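Local coordinates for binding domain (Hc) of Paraclostridial Mosquitocidal Protein 1 (Paraclostridium bifermentans, PDB 6HOX) that probably targets a clostridial neurotoxin to host nerve cells, as the receptor-binding part of a toxin directed specifically at Anopheles mosquitoes, at residues 65-69 against 207-212; 107-113 against 125-129; 357-361 against 411-416; 395-400 against 432-436. All blocks are in the same frame, centred on the assembly; numbering follows the deposited sequence.

Interaction 1. Residues 65-69 against 207-212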
# COMPACT_ATOMS: atom_id res chain seq x y z
N LEU A 65 -1.09 16.47 -1.54
CA LEU A 65 -1.60 17.44 -2.49
C LEU A 65 -3.13 17.34 -2.57
O LEU A 65 -3.65 16.27 -2.82
CB LEU A 65 -1.00 17.14 -3.86
CG LEU A 65 0.51 17.31 -3.99
CD1 LEU A 65 0.97 16.97 -5.41
CD2 LEU A 65 0.93 18.73 -3.65
N ASN A 66 -3.80 18.47 -2.39
CA ASN A 66 -5.25 18.62 -2.40
C ASN A 66 -5.67 19.29 -3.71
O ASN A 66 -4.83 19.76 -4.46
CB ASN A 66 -5.73 19.43 -1.19
CG ASN A 66 -5.45 18.71 0.11
OD1 ASN A 66 -5.60 17.49 0.19
ND2 ASN A 66 -5.04 19.44 1.14
N SER A 67 -6.98 19.34 -3.96
CA SER A 67 -7.53 19.87 -5.21
C SER A 67 -7.82 21.38 -5.08
O SER A 67 -8.94 21.81 -5.31
CB SER A 67 -8.75 19.11 -5.62
OG SER A 67 -8.39 17.81 -6.05
N ASN A 68 -6.82 22.15 -4.68
CA ASN A 68 -6.93 23.63 -4.69
C ASN A 68 -5.64 24.23 -5.23
O ASN A 68 -4.60 23.55 -5.27
CB ASN A 68 -7.26 24.20 -3.31
CG ASN A 68 -6.15 23.94 -2.32
OD1 ASN A 68 -5.13 24.63 -2.34
ND2 ASN A 68 -6.34 22.93 -1.48
N GLU A 69 -5.74 25.51 -5.63
CA GLU A 69 -4.72 26.21 -6.41
C GLU A 69 -3.46 26.45 -5.59
O GLU A 69 -2.39 26.52 -6.13
CB GLU A 69 -5.28 27.54 -6.94
CG GLU A 69 -6.29 27.35 -8.04
CD GLU A 69 -5.69 26.63 -9.24
OE1 GLU A 69 -4.78 27.20 -9.86
OE2 GLU A 69 -6.10 25.48 -9.50
N PHE A 207 4.25 19.85 -9.41
CA PHE A 207 3.54 18.82 -8.66
C PHE A 207 2.22 19.41 -8.21
O PHE A 207 2.19 20.29 -7.35
CB PHE A 207 4.37 18.37 -7.45
CG PHE A 207 5.70 17.74 -7.78
CD1 PHE A 207 6.78 18.52 -8.14
CD2 PHE A 207 5.86 16.37 -7.73
CE1 PHE A 207 8.00 17.94 -8.45
CE2 PHE A 207 7.07 15.79 -8.07
CZ PHE A 207 8.14 16.58 -8.43
N LYS A 208 1.12 18.94 -8.81
CA LYS A 208 -0.20 19.55 -8.63
C LYS A 208 -1.25 18.73 -9.35
O LYS A 208 -1.03 18.34 -10.51
CB LYS A 208 -0.23 20.95 -9.23
CG LYS A 208 -1.48 21.76 -8.92
CD LYS A 208 -1.49 23.09 -9.63
CE LYS A 208 -2.62 23.99 -9.17
NZ LYS A 208 -3.95 23.43 -9.51
N LEU A 209 -2.39 18.51 -8.68
CA LEU A 209 -3.60 18.00 -9.32
C LEU A 209 -4.16 19.08 -10.25
O LEU A 209 -4.53 20.14 -9.78
CB LEU A 209 -4.64 17.62 -8.26
CG LEU A 209 -4.41 16.30 -7.55
CD1 LEU A 209 -5.24 16.22 -6.28
CD2 LEU A 209 -4.74 15.13 -8.47
N GLU A 210 -4.17 18.81 -11.56
CA GLU A 210 -4.65 19.78 -12.55
C GLU A 210 -5.56 19.08 -13.55
O GLU A 210 -5.10 18.21 -14.26
CB GLU A 210 -3.46 20.42 -13.26
CG GLU A 210 -3.83 21.64 -14.09
CD GLU A 210 -4.40 22.77 -13.25
OE1 GLU A 210 -3.66 23.31 -12.39
OE2 GLU A 210 -5.58 23.06 -13.40
N GLY A 211 -6.83 19.51 -13.61
CA GLY A 211 -7.77 19.04 -14.63
C GLY A 211 -8.90 18.19 -14.06
O GLY A 211 -9.85 17.88 -14.77
N ASN A 212 -8.80 17.83 -12.78
CA ASN A 212 -9.78 16.98 -12.11
C ASN A 212 -11.00 17.82 -11.67
O ASN A 212 -10.84 18.85 -11.03
CB ASN A 212 -9.15 16.24 -10.93
CG ASN A 212 -8.54 17.16 -9.90
OD1 ASN A 212 -7.68 17.98 -10.23
ND2 ASN A 212 -8.98 17.03 -8.66
O HOH W 1 -2.72 19.80 -6.11
O HOH W 2 -4.78 21.55 -7.50
O HOH W 3 -7.17 24.13 -11.73
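Phe207 opens the second segment at the end of a strand, just before the chain turns a corner at Lys208. Its ring leads away from 65-69 to pack edge-to-face on Phe224, while its backbone and CB receive CD1 of Leu65, which lies 4.2 Å from CB of Phe207. A leucine fills the buried space against this CB and the main chain at the corner. Lys208 starts out away from 65-69, but its long chain carries NZ back to a salt bridge with OE2 of Glu69 (3.0 Å). The same NZ pairs with OE1 of Glu210 at 2.9 Å, so one ammonium group holds together two carboxylates that would otherwise repel. Leu209 points inward, its CD1 3.5 Å from OG of Ser67, whereas its backbone N reaches O of Asn66 only through water 1. Glu210 completes the charge network, and water 3 joins its OE2 to OE2 of Glu69. At the backbone angles of Gly211 a CB would jam against the carbonyl O of Glu210, so a glycine fits. Asn212 follows, and its ND2 donates to OG of Ser67 (2.8 Å). That serine is the centre of an inverse gamma turn and also bonds to Gln217. The end of strand 61-66 and the loop after it thus face the corner at Lys208, joined by side chains and waters, within the jelly-roll (concanavalin-like) sandwich of the N-terminal half of the receptor-binding domain.

Interaction 2. Residues 107-113 against 125-129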
# COMPACT_ATOMS: atom_id res chain seq x y z
N ASP A 107 -14.87 12.39 -13.47
CA ASP A 107 -13.65 12.48 -14.24
C ASP A 107 -13.47 11.23 -15.11
O ASP A 107 -12.36 10.94 -15.56
CB ASP A 107 -12.45 12.67 -13.32
CG ASP A 107 -12.43 14.02 -12.66
OD1 ASP A 107 -12.73 15.01 -13.37
OD2 ASP A 107 -12.15 14.09 -11.44
N LEU A 108 -14.56 10.50 -15.36
CA LEU A 108 -14.52 9.28 -16.15
C LEU A 108 -13.97 9.64 -17.54
O LEU A 108 -14.41 10.60 -18.15
CB LEU A 108 -15.93 8.69 -16.22
CG LEU A 108 -16.09 7.36 -16.97
CD1 LEU A 108 -14.94 6.41 -16.71
CD2 LEU A 108 -17.40 6.69 -16.59
N GLY A 109 -12.94 8.90 -17.98
CA GLY A 109 -12.38 9.04 -19.31
C GLY A 109 -11.52 10.29 -19.47
O GLY A 109 -10.99 10.51 -20.57
N ILE A 110 -11.36 11.07 -18.40
CA ILE A 110 -10.59 12.33 -18.43
C ILE A 110 -9.27 12.15 -17.68
O ILE A 110 -9.28 11.86 -16.48
CB ILE A 110 -11.44 13.47 -17.82
CG1 ILE A 110 -12.71 13.73 -18.63
CG2 ILE A 110 -10.62 14.75 -17.67
CD1 ILE A 110 -13.88 14.19 -17.79
N GLU A 111 -8.14 12.29 -18.39
CA GLU A 111 -6.78 12.33 -17.81
C GLU A 111 -6.62 13.63 -17.03
O GLU A 111 -6.94 14.66 -17.55
CB GLU A 111 -5.66 12.41 -18.84
CG GLU A 111 -5.33 11.13 -19.55
CD GLU A 111 -4.06 11.20 -20.39
OE1 GLU A 111 -3.20 12.06 -20.12
OE2 GLU A 111 -3.92 10.36 -21.30
N TYR A 112 -6.05 13.57 -15.82
CA TYR A 112 -5.66 14.80 -15.15
C TYR A 112 -4.24 14.66 -14.57
O TYR A 112 -3.79 13.56 -14.23
CB TYR A 112 -6.72 15.26 -14.15
CG TYR A 112 -7.09 14.29 -13.05
CD1 TYR A 112 -6.36 14.21 -11.87
CD2 TYR A 112 -8.20 13.49 -13.17
CE1 TYR A 112 -6.72 13.33 -10.85
CE2 TYR A 112 -8.58 12.60 -12.17
CZ TYR A 112 -7.84 12.53 -11.00
OH TYR A 112 -8.26 11.66 -10.03
N ASP A 113 -3.57 15.82 -14.47
CA ASP A 113 -2.15 15.92 -14.10
C ASP A 113 -1.95 15.61 -12.62
O ASP A 113 -2.81 15.91 -11.76
CB ASP A 113 -1.60 17.33 -14.34
CG ASP A 113 -1.58 17.80 -15.79
OD1 ASP A 113 -1.76 16.96 -16.69
OD2 ASP A 113 -1.38 19.02 -15.99
N ILE A 125 3.04 12.89 -15.71
CA ILE A 125 2.44 11.78 -14.98
C ILE A 125 1.02 12.22 -14.63
O ILE A 125 0.84 13.28 -14.00
CB ILE A 125 3.25 11.44 -13.72
CG1 ILE A 125 4.65 10.91 -14.06
CG2 ILE A 125 2.51 10.45 -12.85
CD1 ILE A 125 5.66 11.03 -12.93
N SER A 126 0.04 11.43 -15.09
CA SER A 126 -1.38 11.70 -14.96
C SER A 126 -2.12 10.51 -14.35
O SER A 126 -1.60 9.40 -14.29
CB SER A 126 -1.99 12.08 -16.28
OG SER A 126 -1.34 13.23 -16.79
N LEU A 127 -3.36 10.77 -13.93
CA LEU A 127 -4.29 9.76 -13.52
C LEU A 127 -5.45 9.75 -14.50
O LEU A 127 -5.85 10.80 -15.02
CB LEU A 127 -4.77 10.08 -12.10
CG LEU A 127 -3.69 10.04 -11.02
CD1 LEU A 127 -4.23 10.53 -9.69
CD2 LEU A 127 -3.12 8.63 -10.89
N LYS A 128 -5.98 8.54 -14.74
CA LYS A 128 -7.11 8.32 -15.62
C LYS A 128 -7.84 7.02 -15.23
O LYS A 128 -7.24 5.95 -15.25
CB LYS A 128 -6.62 8.19 -17.06
CG LYS A 128 -7.72 8.02 -18.09
CD LYS A 128 -7.22 7.78 -19.48
CE LYS A 128 -8.31 7.96 -20.52
NZ LYS A 128 -7.79 7.69 -21.88
N ASP A 129 -9.12 7.12 -14.88
CA ASP A 129 -9.96 5.93 -14.65
C ASP A 129 -9.25 4.95 -13.72
O ASP A 129 -9.06 3.77 -14.06
CB ASP A 129 -10.28 5.22 -15.97
CG ASP A 129 -11.01 6.11 -16.94
OD1 ASP A 129 -11.79 6.97 -16.47
OD2 ASP A 129 -10.79 5.95 -18.16
O HOH W 4 -9.98 10.03 -14.82
O HOH W 5 -3.38 15.14 -17.41
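Backbone hydrogen bonds define the pairing: Tyr112 N donates to Leu127 O (2.9 Å) and Leu127 N to Tyr112 O (2.8 Å), an antiparallel hydrogen-bonded pair followed by the non-hydrogen-bonded pair Asp113 and Ser126. Ahead of the strand, a type II turn runs from Asp107 to Ile110. Gly109 suits its positive phi, and its N donates to OD1 of Asp129 at 2.7 Å. Water 4 connects O of Asp107 and O of Ile110 to N of Asp129, while water 5 links OD1 of Asp113 with OG of Ser126; that carboxylate also bonds Asn116 and salt-bridges Lys124.

Apolar contact adds to this. Leu127 lays CB over a face of the Tyr112 ring in a CH-pi contact, 4.3 Å from its centroid, and the phenol OH bonds to Gln217. CG of Glu111 lies 3.8 Å from CD of Lys128, methylene against methylene, and the Glu111 carboxylate salt-bridges Arg135.

In this concanavalin-like sandwich, main-chain bonds set the register whatever the side chains, which specify turn and packing.

Interaction 3. Residues 357-361 against 411-416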
# COMPACT_ATOMS: atom_id res chain seq x y z
N GLU A 357 -9.68 -29.21 20.91
CA GLU A 357 -9.65 -28.82 19.49
C GLU A 357 -8.82 -27.54 19.32
O GLU A 357 -8.49 -26.85 20.28
CB GLU A 357 -11.06 -28.60 18.94
CG GLU A 357 -11.78 -29.88 18.55
CD GLU A 357 -12.20 -30.75 19.72
OE1 GLU A 357 -12.59 -30.19 20.79
OE2 GLU A 357 -12.13 -31.99 19.58
N ARG A 358 -8.52 -27.22 18.05
CA ARG A 358 -7.57 -26.16 17.71
C ARG A 358 -8.28 -24.83 17.41
O ARG A 358 -7.62 -23.85 16.98
CB ARG A 358 -6.74 -26.64 16.52
CG ARG A 358 -5.75 -27.73 16.88
CD ARG A 358 -5.09 -28.38 15.67
NE ARG A 358 -3.89 -29.10 16.05
CZ ARG A 358 -2.67 -28.58 16.15
NH1 ARG A 358 -2.45 -27.31 15.88
NH2 ARG A 358 -1.65 -29.36 16.50
N TYR A 359 -9.60 -24.76 17.65
CA TYR A 359 -10.38 -23.54 17.45
C TYR A 359 -9.99 -22.50 18.49
O TYR A 359 -9.83 -22.80 19.69
CB TYR A 359 -11.89 -23.82 17.51
CG TYR A 359 -12.35 -24.74 16.42
CD1 TYR A 359 -12.36 -24.34 15.09
CD2 TYR A 359 -12.73 -26.04 16.71
CE1 TYR A 359 -12.74 -25.21 14.08
CE2 TYR A 359 -13.13 -26.92 15.71
CZ TYR A 359 -13.14 -26.50 14.39
OH TYR A 359 -13.53 -27.36 13.41
N MET A 360 -9.87 -21.25 18.03
CA MET A 360 -9.52 -20.15 18.90
C MET A 360 -10.79 -19.65 19.57
O MET A 360 -11.85 -19.72 18.98
CB MET A 360 -8.86 -19.00 18.14
CG MET A 360 -7.67 -19.42 17.29
SD MET A 360 -6.28 -20.13 18.22
CE MET A 360 -5.65 -18.68 19.06
N VAL A 361 -10.63 -19.10 20.78
CA VAL A 361 -11.66 -18.49 21.56
C VAL A 361 -11.16 -17.11 21.99
O VAL A 361 -10.00 -16.78 21.76
CB VAL A 361 -12.04 -19.37 22.77
CG1 VAL A 361 -12.60 -20.71 22.33
CG2 VAL A 361 -10.87 -19.56 23.72
N TYR A 411 -14.53 -20.29 11.41
CA TYR A 411 -13.91 -20.15 12.73
C TYR A 411 -12.40 -20.02 12.56
O TYR A 411 -11.84 -20.49 11.56
CB TYR A 411 -14.30 -21.32 13.64
CG TYR A 411 -15.74 -21.24 14.08
CD1 TYR A 411 -16.11 -20.43 15.14
CD2 TYR A 411 -16.74 -21.91 13.40
CE1 TYR A 411 -17.43 -20.33 15.54
CE2 TYR A 411 -18.07 -21.81 13.78
CZ TYR A 411 -18.42 -21.02 14.86
OH TYR A 411 -19.72 -20.89 15.25
N LEU A 412 -11.77 -19.34 13.52
CA LEU A 412 -10.31 -19.23 13.53
C LEU A 412 -9.75 -20.48 14.24
O LEU A 412 -10.36 -20.97 15.19
CB LEU A 412 -9.89 -17.95 14.26
CG LEU A 412 -9.92 -16.65 13.45
CD1 LEU A 412 -11.31 -16.37 12.91
CD2 LEU A 412 -9.45 -15.49 14.31
N TYR A 413 -8.61 -21.00 13.75
CA TYR A 413 -7.97 -22.15 14.38
C TYR A 413 -6.45 -22.12 14.19
O TYR A 413 -5.90 -21.44 13.30
CB TYR A 413 -8.62 -23.46 13.88
CG TYR A 413 -8.07 -24.00 12.58
CD1 TYR A 413 -8.37 -23.37 11.37
CD2 TYR A 413 -7.27 -25.13 12.56
CE1 TYR A 413 -7.85 -23.84 10.18
CE2 TYR A 413 -6.75 -25.61 11.36
CZ TYR A 413 -7.05 -24.97 10.17
OH TYR A 413 -6.58 -25.45 8.98
N SER A 414 -5.76 -22.85 15.08
CA SER A 414 -4.32 -23.06 15.01
C SER A 414 -3.99 -24.29 14.15
O SER A 414 -4.19 -25.40 14.61
CB SER A 414 -3.74 -23.19 16.37
OG SER A 414 -2.36 -23.48 16.28
N SER A 415 -3.47 -24.07 12.93
CA SER A 415 -3.16 -25.17 11.99
C SER A 415 -1.72 -25.64 12.17
O SER A 415 -0.77 -24.95 11.78
CB SER A 415 -3.39 -24.79 10.54
OG SER A 415 -2.93 -25.83 9.66
N GLY A 416 -1.58 -26.84 12.76
CA GLY A 416 -0.30 -27.53 12.86
C GLY A 416 0.20 -27.96 11.50
O GLY A 416 1.37 -27.85 11.22
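Arg358 loses the most surface here, followed by Met360 and Ser414. The backbone of Arg358 accepts a hydrogen bond at O from N of Ser414 (2.8 Å), and its extended side chain runs on along the strand until NH1 donates to O of Ser414 at 2.9 Å. An arginine is well suited to this reach: CB of Arg358 lies at the edge of the Tyr413 ring, 4.3 Å from CD2 of Tyr413, and its guanidinium still has NH1 in a bond to O of Asn393. Gly416 leaves room beside that group, for a CB there would come very close to NH2.

Met360 forms the second backbone link, N to O of Leu412 (2.9 Å). Between the two bonds Tyr359 and Tyr413 make a single bridge, their CA atoms 4.1 Å apart, so a loop briefly pairs with a strand. The flexible thioether chain of Met360 packs CG 4.0 Å from CB of Leu412, then continues away into the interior against Leu396 and Ile387. Ser414 is small enough to be buried beside the Met360 sulphur, and its OG is satisfied by O of Arg392.

In the beta-trefoil C-terminal half of the receptor-binding domain, the loop before strand 361-363 is thereby laid on strand 409-415, which itself pairs with strands 394-398 and 285-291. Where that strand ends, Ser415 takes the N-cap position of helix 416-420, its OG bonded to N of Tyr418.

Interaction 4. Residues 395-400 against 432-436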
# COMPACT_ATOMS: atom_id res chain seq x y z
N LEU A 395 -0.15 -22.21 12.69
CA LEU A 395 -0.37 -20.89 12.13
C LEU A 395 -1.87 -20.61 12.22
O LEU A 395 -2.70 -21.50 11.97
CB LEU A 395 0.10 -20.81 10.68
CG LEU A 395 1.60 -20.98 10.45
CD1 LEU A 395 1.94 -20.96 8.96
CD2 LEU A 395 2.38 -19.90 11.18
N LEU A 396 -2.19 -19.37 12.59
CA LEU A 396 -3.56 -18.95 12.66
C LEU A 396 -4.14 -18.95 11.24
O LEU A 396 -3.57 -18.37 10.30
CB LEU A 396 -3.64 -17.56 13.29
CG LEU A 396 -5.06 -17.02 13.44
CD1 LEU A 396 -5.80 -17.77 14.55
CD2 LEU A 396 -5.04 -15.53 13.70
N SER A 397 -5.28 -19.65 11.10
CA SER A 397 -5.99 -19.74 9.86
C SER A 397 -7.51 -19.74 10.13
O SER A 397 -7.94 -19.56 11.27
CB SER A 397 -5.56 -20.95 9.09
OG SER A 397 -5.95 -20.83 7.74
N ILE A 398 -8.28 -19.86 9.06
CA ILE A 398 -9.73 -20.01 9.10
C ILE A 398 -10.03 -21.44 8.66
O ILE A 398 -9.37 -21.95 7.75
CB ILE A 398 -10.45 -18.97 8.22
CG1 ILE A 398 -9.82 -18.84 6.84
CG2 ILE A 398 -10.51 -17.63 8.94
CD1 ILE A 398 -10.67 -18.11 5.83
N ALA A 399 -10.97 -22.08 9.37
CA ALA A 399 -11.29 -23.50 9.17
C ALA A 399 -12.21 -23.65 7.95
O ALA A 399 -13.37 -23.22 8.00
CB ALA A 399 -11.91 -24.06 10.43
N ASP A 400 -11.66 -24.29 6.90
CA ASP A 400 -12.15 -24.28 5.49
C ASP A 400 -12.24 -22.84 4.98
O ASP A 400 -12.01 -22.58 3.79
CB ASP A 400 -13.48 -25.02 5.34
CG ASP A 400 -13.43 -26.42 5.91
OD1 ASP A 400 -12.38 -27.07 5.78
OD2 ASP A 400 -14.45 -26.84 6.50
N LYS A 432 -5.11 -18.31 3.20
CA LYS A 432 -5.85 -18.47 4.46
C LYS A 432 -4.99 -18.19 5.71
O LYS A 432 -5.56 -18.06 6.82
CB LYS A 432 -6.36 -19.90 4.66
CG LYS A 432 -7.38 -20.39 3.65
CD LYS A 432 -8.18 -21.57 4.13
CE LYS A 432 -7.39 -22.85 4.25
NZ LYS A 432 -7.97 -23.74 5.30
N THR A 433 -3.67 -18.15 5.56
CA THR A 433 -2.74 -17.94 6.69
C THR A 433 -2.17 -16.51 6.71
O THR A 433 -1.37 -16.18 7.58
CB THR A 433 -1.60 -18.97 6.69
OG1 THR A 433 -0.85 -18.87 5.47
CG2 THR A 433 -2.12 -20.39 6.84
N ASN A 434 -2.63 -15.65 5.80
CA ASN A 434 -2.19 -14.26 5.73
C ASN A 434 -3.27 -13.36 6.32
O ASN A 434 -4.43 -13.49 5.97
CB ASN A 434 -1.89 -13.83 4.29
CG ASN A 434 -0.66 -14.50 3.72
OD1 ASN A 434 0.30 -14.76 4.43
ND2 ASN A 434 -0.67 -14.72 2.41
N TRP A 435 -2.85 -12.47 7.22
CA TRP A 435 -3.71 -11.60 7.97
C TRP A 435 -3.31 -10.14 7.73
O TRP A 435 -2.12 -9.83 7.69
CB TRP A 435 -3.61 -11.96 9.46
CG TRP A 435 -4.22 -13.30 9.76
CD1 TRP A 435 -3.57 -14.49 9.84
CD2 TRP A 435 -5.61 -13.58 9.95
NE1 TRP A 435 -4.46 -15.49 10.11
CE2 TRP A 435 -5.72 -14.97 10.18
CE3 TRP A 435 -6.78 -12.80 9.97
CZ2 TRP A 435 -6.95 -15.59 10.43
CZ3 TRP A 435 -7.99 -13.41 10.22
CH2 TRP A 435 -8.07 -14.79 10.44
N TYR A 436 -4.34 -9.29 7.59
CA TYR A 436 -4.19 -7.86 7.46
C TYR A 436 -4.79 -7.15 8.67
O TYR A 436 -5.83 -7.57 9.23
CB TYR A 436 -4.92 -7.31 6.23
CG TYR A 436 -4.41 -7.74 4.89
CD1 TYR A 436 -3.32 -7.14 4.28
CD2 TYR A 436 -5.11 -8.69 4.15
CE1 TYR A 436 -2.91 -7.49 3.00
CE2 TYR A 436 -4.69 -9.07 2.89
CZ TYR A 436 -3.59 -8.47 2.31
OH TYR A 436 -3.21 -8.87 1.05
O HOH W 6 -1.05 -17.12 10.10
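Strand 394-398 meets the bend between helix 427-432 and strand 435-438 at a steep angle: end to end, the touching parts run 130° apart, and the backbones come closest at Ser397 and Thr433, CA to CA 4.9 Å. Water 6 lies within hydrogen-bonding distance of both main chains, 2.8 Å from O of Leu396 and 2.7 Å from O of Thr433.

Trp435 supplies the strongest direct bond. Its NE1 donates to O of Leu396 at 3.0 Å, nearly straight, while CD2 of Leu396 sits over the five-membered ring in a CH-pi contact, 3.9 Å from the centroid. CG2 of Ile398 adds a touch on CH2 of the indole at 4.0 Å. Tryptophan suits the place because it offers both a broad apolar surface and one donor. Ser397, small and polar, donates a weak bond from OG to O of Lys432 (2.9 Å). Lys432, the residue most covered, stretches its aliphatic chain past Ile398, and NZ makes a weak bond to O of Ile398 at 3.3 Å as well as one to OH of Tyr418.

In this buried joint between two strands of the beta-trefoil half, side chains mostly serve backbone carbonyls, so polar groups find partners while leucine, isoleucine and indole surround them with apolar surface, one water being kept among them.

How the interactions relate
The four contacts fall into two pairs, one in each half of the receptor-binding domain. Interactions 1 and 2 share the concanavalin-like half, with centres 12 Å apart; 107-113 against 125-129 is nested within the loop closed by 65-69 and 207-212, and O of Glu210 lies 2.9 Å from N of Asp113, a probable hydrogen bond. Interactions 3 and 4 belong to the trefoil-like half, centres 10 Å apart. Their segments alternate along the chain, and strands 394-398 and 409-415 are sheet neighbours. Between the pairs, centres are 38 to 49 Å apart, without contact, on opposite sides of the chain's centre, consistent with two separately packed subdomains, HCN and HCC.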